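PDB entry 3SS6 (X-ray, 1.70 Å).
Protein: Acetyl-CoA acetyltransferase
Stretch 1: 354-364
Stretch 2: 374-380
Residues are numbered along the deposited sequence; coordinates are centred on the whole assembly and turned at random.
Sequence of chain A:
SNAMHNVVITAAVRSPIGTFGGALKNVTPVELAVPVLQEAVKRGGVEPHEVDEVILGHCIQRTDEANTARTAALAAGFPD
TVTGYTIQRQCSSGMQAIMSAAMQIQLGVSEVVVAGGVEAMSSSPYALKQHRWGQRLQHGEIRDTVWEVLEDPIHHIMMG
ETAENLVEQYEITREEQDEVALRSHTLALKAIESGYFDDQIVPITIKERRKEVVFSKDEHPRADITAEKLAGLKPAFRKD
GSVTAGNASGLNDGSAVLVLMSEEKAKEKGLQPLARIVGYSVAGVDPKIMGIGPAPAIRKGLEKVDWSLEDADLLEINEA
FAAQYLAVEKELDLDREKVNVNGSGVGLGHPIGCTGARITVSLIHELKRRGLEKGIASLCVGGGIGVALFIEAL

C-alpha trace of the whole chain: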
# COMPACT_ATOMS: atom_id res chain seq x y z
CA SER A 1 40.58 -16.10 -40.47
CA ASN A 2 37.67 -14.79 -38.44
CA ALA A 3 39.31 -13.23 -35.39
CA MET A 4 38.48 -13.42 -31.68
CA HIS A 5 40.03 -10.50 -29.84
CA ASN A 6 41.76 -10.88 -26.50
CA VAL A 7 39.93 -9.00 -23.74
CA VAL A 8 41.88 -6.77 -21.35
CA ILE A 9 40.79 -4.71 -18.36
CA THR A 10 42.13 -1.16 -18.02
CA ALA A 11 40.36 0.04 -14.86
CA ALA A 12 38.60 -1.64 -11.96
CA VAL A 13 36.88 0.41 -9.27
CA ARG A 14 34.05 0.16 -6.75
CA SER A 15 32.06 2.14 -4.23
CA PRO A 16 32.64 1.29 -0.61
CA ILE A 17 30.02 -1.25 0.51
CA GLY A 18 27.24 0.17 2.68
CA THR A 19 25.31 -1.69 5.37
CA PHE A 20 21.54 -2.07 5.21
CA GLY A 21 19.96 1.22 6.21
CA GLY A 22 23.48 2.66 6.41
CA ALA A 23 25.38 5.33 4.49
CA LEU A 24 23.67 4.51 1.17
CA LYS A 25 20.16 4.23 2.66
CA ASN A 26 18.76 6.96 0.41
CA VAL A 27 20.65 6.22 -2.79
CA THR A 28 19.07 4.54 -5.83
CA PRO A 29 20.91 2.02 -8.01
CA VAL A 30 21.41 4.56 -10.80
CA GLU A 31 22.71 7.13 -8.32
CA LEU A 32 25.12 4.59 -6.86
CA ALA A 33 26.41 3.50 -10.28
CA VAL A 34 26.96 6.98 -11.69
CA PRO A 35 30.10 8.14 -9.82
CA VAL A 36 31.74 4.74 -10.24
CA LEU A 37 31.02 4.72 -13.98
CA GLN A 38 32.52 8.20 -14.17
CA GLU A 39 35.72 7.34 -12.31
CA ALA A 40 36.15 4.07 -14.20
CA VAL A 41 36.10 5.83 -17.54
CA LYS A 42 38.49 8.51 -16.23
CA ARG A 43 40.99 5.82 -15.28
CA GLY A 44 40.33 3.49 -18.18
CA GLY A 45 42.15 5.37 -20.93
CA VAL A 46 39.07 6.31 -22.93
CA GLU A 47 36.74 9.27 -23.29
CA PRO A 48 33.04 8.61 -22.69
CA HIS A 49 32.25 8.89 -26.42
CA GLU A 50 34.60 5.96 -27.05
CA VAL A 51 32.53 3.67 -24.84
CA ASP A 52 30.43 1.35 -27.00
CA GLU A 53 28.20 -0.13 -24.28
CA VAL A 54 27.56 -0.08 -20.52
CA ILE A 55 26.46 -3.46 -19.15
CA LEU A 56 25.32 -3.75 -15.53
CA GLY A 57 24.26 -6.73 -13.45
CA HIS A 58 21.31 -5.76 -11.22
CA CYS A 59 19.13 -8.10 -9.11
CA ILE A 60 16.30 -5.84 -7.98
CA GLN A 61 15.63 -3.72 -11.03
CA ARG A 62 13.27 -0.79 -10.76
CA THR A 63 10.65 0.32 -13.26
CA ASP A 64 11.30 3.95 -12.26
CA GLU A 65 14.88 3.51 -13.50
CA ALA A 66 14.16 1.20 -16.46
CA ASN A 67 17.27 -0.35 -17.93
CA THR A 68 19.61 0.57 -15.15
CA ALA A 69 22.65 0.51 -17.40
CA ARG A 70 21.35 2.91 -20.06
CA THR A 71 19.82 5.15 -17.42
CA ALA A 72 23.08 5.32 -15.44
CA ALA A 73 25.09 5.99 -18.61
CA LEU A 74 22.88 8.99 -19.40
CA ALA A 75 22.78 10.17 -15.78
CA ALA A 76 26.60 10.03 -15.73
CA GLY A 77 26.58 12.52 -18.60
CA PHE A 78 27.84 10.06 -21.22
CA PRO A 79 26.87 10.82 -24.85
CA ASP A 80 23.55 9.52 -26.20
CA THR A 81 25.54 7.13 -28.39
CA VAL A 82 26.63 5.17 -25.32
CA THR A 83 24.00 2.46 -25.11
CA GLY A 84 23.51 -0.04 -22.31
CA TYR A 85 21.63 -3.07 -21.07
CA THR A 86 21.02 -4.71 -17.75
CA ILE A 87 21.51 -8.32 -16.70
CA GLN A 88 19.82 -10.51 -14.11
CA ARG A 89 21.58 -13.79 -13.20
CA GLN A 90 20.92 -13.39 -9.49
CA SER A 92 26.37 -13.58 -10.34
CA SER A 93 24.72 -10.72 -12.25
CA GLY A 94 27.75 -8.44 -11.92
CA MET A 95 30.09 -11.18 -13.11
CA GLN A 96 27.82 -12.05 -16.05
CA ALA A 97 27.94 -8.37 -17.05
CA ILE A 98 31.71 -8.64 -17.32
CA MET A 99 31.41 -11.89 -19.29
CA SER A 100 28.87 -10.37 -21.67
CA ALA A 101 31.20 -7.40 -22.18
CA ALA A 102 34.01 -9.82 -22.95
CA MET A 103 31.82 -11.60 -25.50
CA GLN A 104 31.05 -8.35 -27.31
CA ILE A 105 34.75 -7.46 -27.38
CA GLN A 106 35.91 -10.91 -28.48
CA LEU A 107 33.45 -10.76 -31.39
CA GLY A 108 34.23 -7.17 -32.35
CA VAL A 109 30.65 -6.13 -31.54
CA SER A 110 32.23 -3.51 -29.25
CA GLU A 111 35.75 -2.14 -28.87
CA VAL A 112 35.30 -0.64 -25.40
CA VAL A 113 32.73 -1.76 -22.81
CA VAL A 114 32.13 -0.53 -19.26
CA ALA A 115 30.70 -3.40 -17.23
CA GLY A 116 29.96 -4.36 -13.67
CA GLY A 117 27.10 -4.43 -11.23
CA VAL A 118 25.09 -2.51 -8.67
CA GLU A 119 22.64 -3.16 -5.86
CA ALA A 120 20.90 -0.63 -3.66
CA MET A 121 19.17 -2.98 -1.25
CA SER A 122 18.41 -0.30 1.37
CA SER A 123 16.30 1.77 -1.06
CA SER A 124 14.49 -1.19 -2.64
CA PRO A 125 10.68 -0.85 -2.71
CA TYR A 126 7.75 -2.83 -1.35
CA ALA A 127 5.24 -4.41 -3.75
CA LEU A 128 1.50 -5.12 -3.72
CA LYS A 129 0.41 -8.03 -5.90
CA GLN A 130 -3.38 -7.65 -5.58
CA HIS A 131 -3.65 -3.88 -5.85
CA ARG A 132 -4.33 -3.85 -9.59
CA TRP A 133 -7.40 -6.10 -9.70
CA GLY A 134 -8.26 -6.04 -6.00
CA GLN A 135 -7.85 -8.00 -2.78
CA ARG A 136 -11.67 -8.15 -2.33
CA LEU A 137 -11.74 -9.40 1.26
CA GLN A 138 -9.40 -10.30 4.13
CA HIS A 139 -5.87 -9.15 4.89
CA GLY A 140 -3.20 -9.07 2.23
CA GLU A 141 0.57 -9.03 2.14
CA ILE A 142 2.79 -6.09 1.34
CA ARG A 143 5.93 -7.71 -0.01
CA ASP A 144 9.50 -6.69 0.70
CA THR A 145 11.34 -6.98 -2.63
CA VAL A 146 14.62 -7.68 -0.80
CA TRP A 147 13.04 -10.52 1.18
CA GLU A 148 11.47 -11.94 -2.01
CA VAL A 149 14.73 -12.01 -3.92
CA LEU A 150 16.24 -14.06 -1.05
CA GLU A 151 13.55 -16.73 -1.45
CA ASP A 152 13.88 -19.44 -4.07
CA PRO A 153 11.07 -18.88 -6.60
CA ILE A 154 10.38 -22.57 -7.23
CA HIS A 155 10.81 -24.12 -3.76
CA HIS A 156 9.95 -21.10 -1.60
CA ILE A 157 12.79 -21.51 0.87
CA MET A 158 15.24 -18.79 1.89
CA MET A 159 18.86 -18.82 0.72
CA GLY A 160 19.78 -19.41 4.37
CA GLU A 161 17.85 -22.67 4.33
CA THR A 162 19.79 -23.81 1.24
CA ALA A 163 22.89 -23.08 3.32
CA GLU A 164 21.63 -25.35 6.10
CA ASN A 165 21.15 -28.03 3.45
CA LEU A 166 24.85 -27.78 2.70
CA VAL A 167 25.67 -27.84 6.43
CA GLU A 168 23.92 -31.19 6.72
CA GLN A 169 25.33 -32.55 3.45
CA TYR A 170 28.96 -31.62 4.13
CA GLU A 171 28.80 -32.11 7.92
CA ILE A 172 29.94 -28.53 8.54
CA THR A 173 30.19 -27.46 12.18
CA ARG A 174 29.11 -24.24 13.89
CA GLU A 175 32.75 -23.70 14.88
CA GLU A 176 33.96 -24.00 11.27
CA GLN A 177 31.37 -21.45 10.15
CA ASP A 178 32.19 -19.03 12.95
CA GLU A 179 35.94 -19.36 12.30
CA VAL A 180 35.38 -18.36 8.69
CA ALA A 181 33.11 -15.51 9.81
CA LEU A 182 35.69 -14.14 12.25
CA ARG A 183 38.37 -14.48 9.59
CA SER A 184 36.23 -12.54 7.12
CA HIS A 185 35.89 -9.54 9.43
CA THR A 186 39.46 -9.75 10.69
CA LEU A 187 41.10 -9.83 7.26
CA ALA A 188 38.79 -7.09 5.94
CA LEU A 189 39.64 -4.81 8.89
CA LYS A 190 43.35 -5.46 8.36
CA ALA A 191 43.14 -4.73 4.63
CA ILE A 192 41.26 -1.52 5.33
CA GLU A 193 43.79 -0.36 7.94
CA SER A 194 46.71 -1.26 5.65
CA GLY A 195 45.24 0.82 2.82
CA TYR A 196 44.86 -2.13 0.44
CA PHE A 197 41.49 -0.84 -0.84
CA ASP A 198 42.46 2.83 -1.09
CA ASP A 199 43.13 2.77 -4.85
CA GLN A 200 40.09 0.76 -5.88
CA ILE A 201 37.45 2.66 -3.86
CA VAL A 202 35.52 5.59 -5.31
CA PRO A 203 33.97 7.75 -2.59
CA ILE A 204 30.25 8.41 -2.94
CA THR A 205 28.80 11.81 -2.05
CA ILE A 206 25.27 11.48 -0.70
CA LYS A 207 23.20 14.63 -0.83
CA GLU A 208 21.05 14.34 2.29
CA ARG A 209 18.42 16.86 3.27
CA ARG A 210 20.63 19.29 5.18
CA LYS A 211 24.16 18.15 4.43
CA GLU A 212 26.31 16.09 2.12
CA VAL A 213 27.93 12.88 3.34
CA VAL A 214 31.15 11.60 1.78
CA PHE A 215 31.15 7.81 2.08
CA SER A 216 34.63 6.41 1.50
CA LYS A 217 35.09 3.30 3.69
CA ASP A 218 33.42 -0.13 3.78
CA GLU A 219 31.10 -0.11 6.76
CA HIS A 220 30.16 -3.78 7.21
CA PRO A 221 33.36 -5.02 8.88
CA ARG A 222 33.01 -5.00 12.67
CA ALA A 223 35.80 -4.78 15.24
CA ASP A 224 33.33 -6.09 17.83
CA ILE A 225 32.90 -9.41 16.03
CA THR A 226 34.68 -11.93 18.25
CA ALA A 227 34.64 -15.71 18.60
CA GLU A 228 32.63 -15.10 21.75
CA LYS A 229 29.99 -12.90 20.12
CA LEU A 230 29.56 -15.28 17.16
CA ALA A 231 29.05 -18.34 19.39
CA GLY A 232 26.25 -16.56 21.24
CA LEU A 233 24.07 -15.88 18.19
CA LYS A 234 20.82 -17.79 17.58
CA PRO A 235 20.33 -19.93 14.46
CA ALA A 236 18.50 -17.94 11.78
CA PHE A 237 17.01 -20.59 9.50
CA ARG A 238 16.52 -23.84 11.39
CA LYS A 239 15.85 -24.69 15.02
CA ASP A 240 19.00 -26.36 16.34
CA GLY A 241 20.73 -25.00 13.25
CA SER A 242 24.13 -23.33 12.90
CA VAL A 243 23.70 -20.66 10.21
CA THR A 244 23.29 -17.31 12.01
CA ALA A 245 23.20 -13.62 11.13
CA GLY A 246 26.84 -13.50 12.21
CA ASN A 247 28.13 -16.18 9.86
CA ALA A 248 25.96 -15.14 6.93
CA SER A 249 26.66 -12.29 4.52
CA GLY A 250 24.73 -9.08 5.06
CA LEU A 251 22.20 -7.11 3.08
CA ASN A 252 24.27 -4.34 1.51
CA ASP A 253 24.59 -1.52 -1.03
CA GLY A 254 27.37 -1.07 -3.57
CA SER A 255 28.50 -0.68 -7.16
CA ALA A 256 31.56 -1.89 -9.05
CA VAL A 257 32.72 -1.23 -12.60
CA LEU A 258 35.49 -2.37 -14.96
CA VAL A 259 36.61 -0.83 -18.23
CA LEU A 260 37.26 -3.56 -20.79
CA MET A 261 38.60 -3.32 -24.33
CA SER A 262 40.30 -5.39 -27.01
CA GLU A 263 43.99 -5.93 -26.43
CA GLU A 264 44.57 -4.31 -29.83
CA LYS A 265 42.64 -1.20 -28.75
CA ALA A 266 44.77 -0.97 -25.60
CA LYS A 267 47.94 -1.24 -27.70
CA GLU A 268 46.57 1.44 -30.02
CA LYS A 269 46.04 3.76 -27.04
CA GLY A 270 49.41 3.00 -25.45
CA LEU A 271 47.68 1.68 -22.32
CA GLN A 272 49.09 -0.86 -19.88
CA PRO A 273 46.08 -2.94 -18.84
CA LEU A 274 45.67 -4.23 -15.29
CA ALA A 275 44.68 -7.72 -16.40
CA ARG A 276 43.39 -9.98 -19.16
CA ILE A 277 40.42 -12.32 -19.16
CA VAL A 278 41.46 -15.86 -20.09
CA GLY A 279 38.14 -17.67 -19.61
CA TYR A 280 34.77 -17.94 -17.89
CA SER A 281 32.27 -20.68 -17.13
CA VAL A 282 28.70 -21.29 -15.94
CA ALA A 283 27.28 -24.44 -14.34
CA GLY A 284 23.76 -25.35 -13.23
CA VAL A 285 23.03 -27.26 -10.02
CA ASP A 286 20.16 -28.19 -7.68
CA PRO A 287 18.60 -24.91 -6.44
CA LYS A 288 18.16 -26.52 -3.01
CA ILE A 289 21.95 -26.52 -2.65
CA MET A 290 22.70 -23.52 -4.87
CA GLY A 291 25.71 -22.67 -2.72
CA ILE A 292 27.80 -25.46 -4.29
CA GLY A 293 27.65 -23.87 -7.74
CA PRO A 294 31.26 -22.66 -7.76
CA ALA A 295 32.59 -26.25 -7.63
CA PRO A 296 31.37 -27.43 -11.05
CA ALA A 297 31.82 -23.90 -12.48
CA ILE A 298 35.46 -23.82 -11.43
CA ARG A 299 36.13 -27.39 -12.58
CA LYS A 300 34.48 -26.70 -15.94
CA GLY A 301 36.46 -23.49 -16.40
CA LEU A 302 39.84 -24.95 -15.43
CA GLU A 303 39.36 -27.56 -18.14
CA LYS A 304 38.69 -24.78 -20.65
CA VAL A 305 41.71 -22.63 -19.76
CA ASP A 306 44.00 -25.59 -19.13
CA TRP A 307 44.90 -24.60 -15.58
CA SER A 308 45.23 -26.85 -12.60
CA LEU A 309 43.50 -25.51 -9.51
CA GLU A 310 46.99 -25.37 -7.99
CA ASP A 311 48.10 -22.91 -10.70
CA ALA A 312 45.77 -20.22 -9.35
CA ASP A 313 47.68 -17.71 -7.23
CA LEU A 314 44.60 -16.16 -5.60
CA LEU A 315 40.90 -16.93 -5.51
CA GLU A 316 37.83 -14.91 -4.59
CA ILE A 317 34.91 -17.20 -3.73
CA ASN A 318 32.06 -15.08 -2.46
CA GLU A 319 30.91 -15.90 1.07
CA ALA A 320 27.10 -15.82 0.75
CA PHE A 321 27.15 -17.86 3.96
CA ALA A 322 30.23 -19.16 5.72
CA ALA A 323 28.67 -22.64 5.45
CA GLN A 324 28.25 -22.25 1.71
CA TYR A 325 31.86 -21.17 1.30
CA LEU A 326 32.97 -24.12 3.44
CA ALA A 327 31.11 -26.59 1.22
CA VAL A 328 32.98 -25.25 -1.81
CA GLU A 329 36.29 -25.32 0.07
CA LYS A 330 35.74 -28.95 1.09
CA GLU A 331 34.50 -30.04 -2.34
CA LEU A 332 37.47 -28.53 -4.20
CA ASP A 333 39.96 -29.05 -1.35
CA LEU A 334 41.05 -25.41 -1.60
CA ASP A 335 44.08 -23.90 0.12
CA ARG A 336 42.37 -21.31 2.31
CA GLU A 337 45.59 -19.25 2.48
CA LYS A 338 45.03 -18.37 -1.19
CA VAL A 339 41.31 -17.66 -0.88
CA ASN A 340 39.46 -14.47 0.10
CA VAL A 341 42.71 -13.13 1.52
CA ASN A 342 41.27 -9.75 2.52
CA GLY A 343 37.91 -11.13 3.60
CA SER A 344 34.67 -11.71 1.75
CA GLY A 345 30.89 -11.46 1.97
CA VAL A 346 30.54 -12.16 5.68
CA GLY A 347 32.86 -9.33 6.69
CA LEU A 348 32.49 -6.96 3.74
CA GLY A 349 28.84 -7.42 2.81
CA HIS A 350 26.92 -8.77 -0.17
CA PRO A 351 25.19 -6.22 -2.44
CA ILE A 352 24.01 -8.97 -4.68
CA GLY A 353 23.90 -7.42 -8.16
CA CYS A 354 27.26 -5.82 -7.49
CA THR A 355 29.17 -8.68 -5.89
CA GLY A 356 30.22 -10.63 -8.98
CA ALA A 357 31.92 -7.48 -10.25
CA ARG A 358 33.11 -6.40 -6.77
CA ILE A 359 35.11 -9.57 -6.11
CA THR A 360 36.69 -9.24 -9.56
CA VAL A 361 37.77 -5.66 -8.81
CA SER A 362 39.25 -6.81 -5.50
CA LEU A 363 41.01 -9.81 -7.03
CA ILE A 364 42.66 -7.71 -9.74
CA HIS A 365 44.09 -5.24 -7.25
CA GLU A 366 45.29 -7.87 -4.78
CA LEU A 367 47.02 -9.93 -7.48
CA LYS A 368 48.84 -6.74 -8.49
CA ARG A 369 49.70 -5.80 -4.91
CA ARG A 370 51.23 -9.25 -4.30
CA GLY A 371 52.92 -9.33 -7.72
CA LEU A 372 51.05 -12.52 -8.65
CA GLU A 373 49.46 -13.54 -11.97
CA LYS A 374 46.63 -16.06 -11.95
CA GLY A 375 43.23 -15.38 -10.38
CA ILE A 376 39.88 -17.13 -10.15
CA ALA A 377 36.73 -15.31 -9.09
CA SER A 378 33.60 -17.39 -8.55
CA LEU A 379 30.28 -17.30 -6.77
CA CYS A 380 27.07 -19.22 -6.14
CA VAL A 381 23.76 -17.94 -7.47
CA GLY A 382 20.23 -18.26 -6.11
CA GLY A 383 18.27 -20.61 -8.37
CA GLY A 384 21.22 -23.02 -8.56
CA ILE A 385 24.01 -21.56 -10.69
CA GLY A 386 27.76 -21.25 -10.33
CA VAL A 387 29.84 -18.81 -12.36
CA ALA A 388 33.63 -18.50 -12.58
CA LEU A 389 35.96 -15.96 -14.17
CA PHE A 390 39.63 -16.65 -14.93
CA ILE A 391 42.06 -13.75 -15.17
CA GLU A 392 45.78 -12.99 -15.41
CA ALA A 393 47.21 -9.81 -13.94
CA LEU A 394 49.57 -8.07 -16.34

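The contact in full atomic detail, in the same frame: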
# COMPACT_ATOMS: atom_id res chain seq x y z
N CYS A 354 25.88 -6.29 -7.49
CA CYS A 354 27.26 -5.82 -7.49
C CYS A 354 28.37 -6.85 -7.30
O CYS A 354 29.45 -6.73 -7.87
CB CYS A 354 27.40 -4.71 -6.44
SG CYS A 354 29.08 -4.13 -6.15
N THR A 355 28.11 -7.84 -6.45
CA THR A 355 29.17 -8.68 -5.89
C THR A 355 30.05 -9.41 -6.91
O THR A 355 31.26 -9.52 -6.71
CB THR A 355 28.58 -9.68 -4.89
OG1 THR A 355 28.11 -8.95 -3.75
CG2 THR A 355 29.64 -10.69 -4.44
N GLY A 356 29.44 -9.91 -7.98
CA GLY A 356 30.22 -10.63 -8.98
C GLY A 356 31.26 -9.76 -9.62
O GLY A 356 32.34 -10.24 -9.98
N ALA A 357 30.95 -8.47 -9.76
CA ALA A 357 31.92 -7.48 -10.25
C ALA A 357 32.86 -7.03 -9.13
O ALA A 357 34.05 -6.85 -9.35
CB ALA A 357 31.22 -6.28 -10.86
N ARG A 358 32.32 -6.84 -7.93
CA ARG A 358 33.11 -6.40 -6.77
C ARG A 358 34.29 -7.33 -6.47
O ARG A 358 35.43 -6.87 -6.30
CB ARG A 358 32.19 -6.25 -5.54
CG ARG A 358 32.69 -5.26 -4.48
CD ARG A 358 33.84 -5.87 -3.65
NE ARG A 358 33.40 -7.05 -2.91
CZ ARG A 358 34.22 -7.88 -2.28
NH1 ARG A 358 35.53 -7.67 -2.32
NH2 ARG A 358 33.74 -8.92 -1.60
N ILE A 359 34.03 -8.63 -6.43
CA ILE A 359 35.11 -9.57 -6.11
C ILE A 359 36.15 -9.60 -7.22
O ILE A 359 37.32 -9.89 -6.96
CB ILE A 359 34.61 -11.00 -5.75
CG1 ILE A 359 33.96 -11.70 -6.95
CG2 ILE A 359 33.66 -10.93 -4.55
CD1 ILE A 359 33.55 -13.16 -6.66
N THR A 360 35.74 -9.29 -8.45
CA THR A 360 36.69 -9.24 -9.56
C THR A 360 37.59 -8.01 -9.43
O THR A 360 38.81 -8.10 -9.60
CB THR A 360 35.96 -9.27 -10.93
OG1 THR A 360 35.13 -10.44 -11.00
CG2 THR A 360 36.97 -9.29 -12.08
N VAL A 361 36.99 -6.87 -9.12
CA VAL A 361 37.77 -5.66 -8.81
C VAL A 361 38.81 -5.95 -7.73
O VAL A 361 39.99 -5.64 -7.87
CB VAL A 361 36.85 -4.51 -8.35
CG1 VAL A 361 37.67 -3.35 -7.74
CG2 VAL A 361 36.00 -4.00 -9.49
N SER A 362 38.36 -6.54 -6.62
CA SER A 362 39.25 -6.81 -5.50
C SER A 362 40.38 -7.79 -5.85
O SER A 362 41.55 -7.59 -5.47
CB SER A 362 38.44 -7.32 -4.31
OG SER A 362 37.49 -6.33 -3.93
N LEU A 363 40.03 -8.84 -6.59
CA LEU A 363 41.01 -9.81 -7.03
C LEU A 363 42.10 -9.16 -7.88
O LEU A 363 43.29 -9.40 -7.68
CB LEU A 363 40.33 -10.91 -7.83
CG LEU A 363 41.22 -12.02 -8.38
CD1 LEU A 363 41.96 -12.77 -7.27
CD2 LEU A 363 40.32 -12.98 -9.17
N ILE A 364 41.69 -8.33 -8.84
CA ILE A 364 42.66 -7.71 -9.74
C ILE A 364 43.68 -6.90 -8.96
O ILE A 364 44.89 -7.01 -9.19
CB ILE A 364 41.96 -6.81 -10.76
CG1 ILE A 364 41.19 -7.66 -11.78
CG2 ILE A 364 42.98 -5.93 -11.47
CD1 ILE A 364 40.17 -6.88 -12.59
N LYS A 374 47.87 -15.34 -11.63
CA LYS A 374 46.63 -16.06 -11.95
C LYS A 374 45.55 -15.98 -10.89
O LYS A 374 45.78 -16.30 -9.72
CB LYS A 374 46.95 -17.53 -12.26
CG LYS A 374 47.81 -17.73 -13.51
CD LYS A 374 47.93 -19.20 -13.86
CE LYS A 374 48.72 -19.40 -15.16
NZ LYS A 374 50.14 -18.97 -15.01
N GLY A 375 44.35 -15.56 -11.30
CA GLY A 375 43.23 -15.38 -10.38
C GLY A 375 41.98 -16.09 -10.84
O GLY A 375 41.71 -16.20 -12.03
N ILE A 376 41.21 -16.59 -9.87
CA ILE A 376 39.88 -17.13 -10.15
C ILE A 376 38.89 -16.41 -9.26
O ILE A 376 39.10 -16.32 -8.05
CB ILE A 376 39.80 -18.63 -9.82
CG1 ILE A 376 40.81 -19.42 -10.65
CG2 ILE A 376 38.39 -19.15 -10.05
CD1 ILE A 376 40.89 -20.91 -10.27
N ALA A 377 37.82 -15.89 -9.86
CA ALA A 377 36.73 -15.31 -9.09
C ALA A 377 35.47 -16.13 -9.38
O ALA A 377 35.16 -16.40 -10.54
CB ALA A 377 36.52 -13.85 -9.44
N SER A 378 34.75 -16.52 -8.34
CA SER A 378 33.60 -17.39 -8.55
C SER A 378 32.58 -17.21 -7.46
O SER A 378 32.92 -16.90 -6.32
CB SER A 378 34.07 -18.85 -8.58
OG SER A 378 33.00 -19.74 -8.85
N LEU A 379 31.31 -17.41 -7.80
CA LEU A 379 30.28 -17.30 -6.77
C LEU A 379 29.04 -18.11 -7.08
O LEU A 379 28.77 -18.40 -8.24
CB LEU A 379 29.94 -15.82 -6.51
CG LEU A 379 29.16 -14.98 -7.51
CD1 LEU A 379 29.03 -13.59 -6.93
CD2 LEU A 379 29.85 -14.94 -8.87
N CYS A 380 28.32 -18.48 -6.02
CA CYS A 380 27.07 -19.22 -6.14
C CYS A 380 25.97 -18.23 -6.49
O CYS A 380 26.14 -17.02 -6.34
CB CYS A 380 26.73 -19.96 -4.84
SG CYS A 380 26.39 -18.85 -3.41

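This is a buried, apolar helix-on-strand contact, held together by close packing of aliphatic side chains, with no hydrogen bond passing from one stretch to the other. The helix 354-364 runs nearly antiparallel to the strand 374-380: their directions differ by 159°, and their axes approach to 8.3 Å. Matching residues therefore run in opposite order, Gly-356 lying near Leu-379, Thr-360 near Ala-377 and Leu-363 near Gly-375. The CA atoms of Thr-360 and Ala-377 come within 6.1 Å, a short spacing that the small methyl of Ala-377 permits.

Each element presents one face. On the strand, side chains alternate, so Ala-377 and Leu-379 point toward the helix while Lys-374, Ile-376 and Ser-378 point away. On the helix, Thr-355, Ile-359 and Leu-363 recur every four residues, about one turn apart, and point toward the strand; Ala-357, Arg-358, Val-361 and Ser-362 lie out of reach.

Leu-363 fits against the start of this surface. Its CD2 lies 3.7 Å from the backbone C of Ile-376 and 3.9 Å from CB of Ala-377, so one methyl packs on both main chain and side chain. Ile-376 contributes through its backbone although its side chain turns away. Glycine suits position 375 because a CB modelled on Gly-375 would point toward the helix and fall only 3.0 Å from CD2 of Leu-363, a clash.

In the middle, Ile-359 extends its CD1 to 4.1 Å from CB of Ala-377 and 3.8 Å from O of Ser-378; the latter is a van der Waals contact, since a methyl carbon offers no conventional donor. Beside it, OG1 of Thr-360 sits 4.0 Å from CB of Ala-377. That hydroxyl can tolerate an apolar neighbour because it donates a hydrogen bond within its own helix, from OG1 of Thr-360 to O of Gly-356 at 3.0 Å.

At the other end, Leu-379 reaches the helix with CD1, 3.8 Å from CA of Gly-356 and 3.9 Å from CG2 of Thr-355. CD1 of Leu-379 rests against the CA of Gly-356, so here the leucine packs on the helix backbone itself. Thr-355 meets it with its methyl, while its OG1 is hydrogen-bonded elsewhere in the structure.

Much of the helix's polar bonding is internal. Successive i to i+4 links, such as N of Leu-363 to O of Ile-359 at 2.9 Å, satisfy much of its backbone, although it is kinked at Ala-357 and Thr-360. Dispersion forces and the exclusion of water can then account for the packing between the two elements.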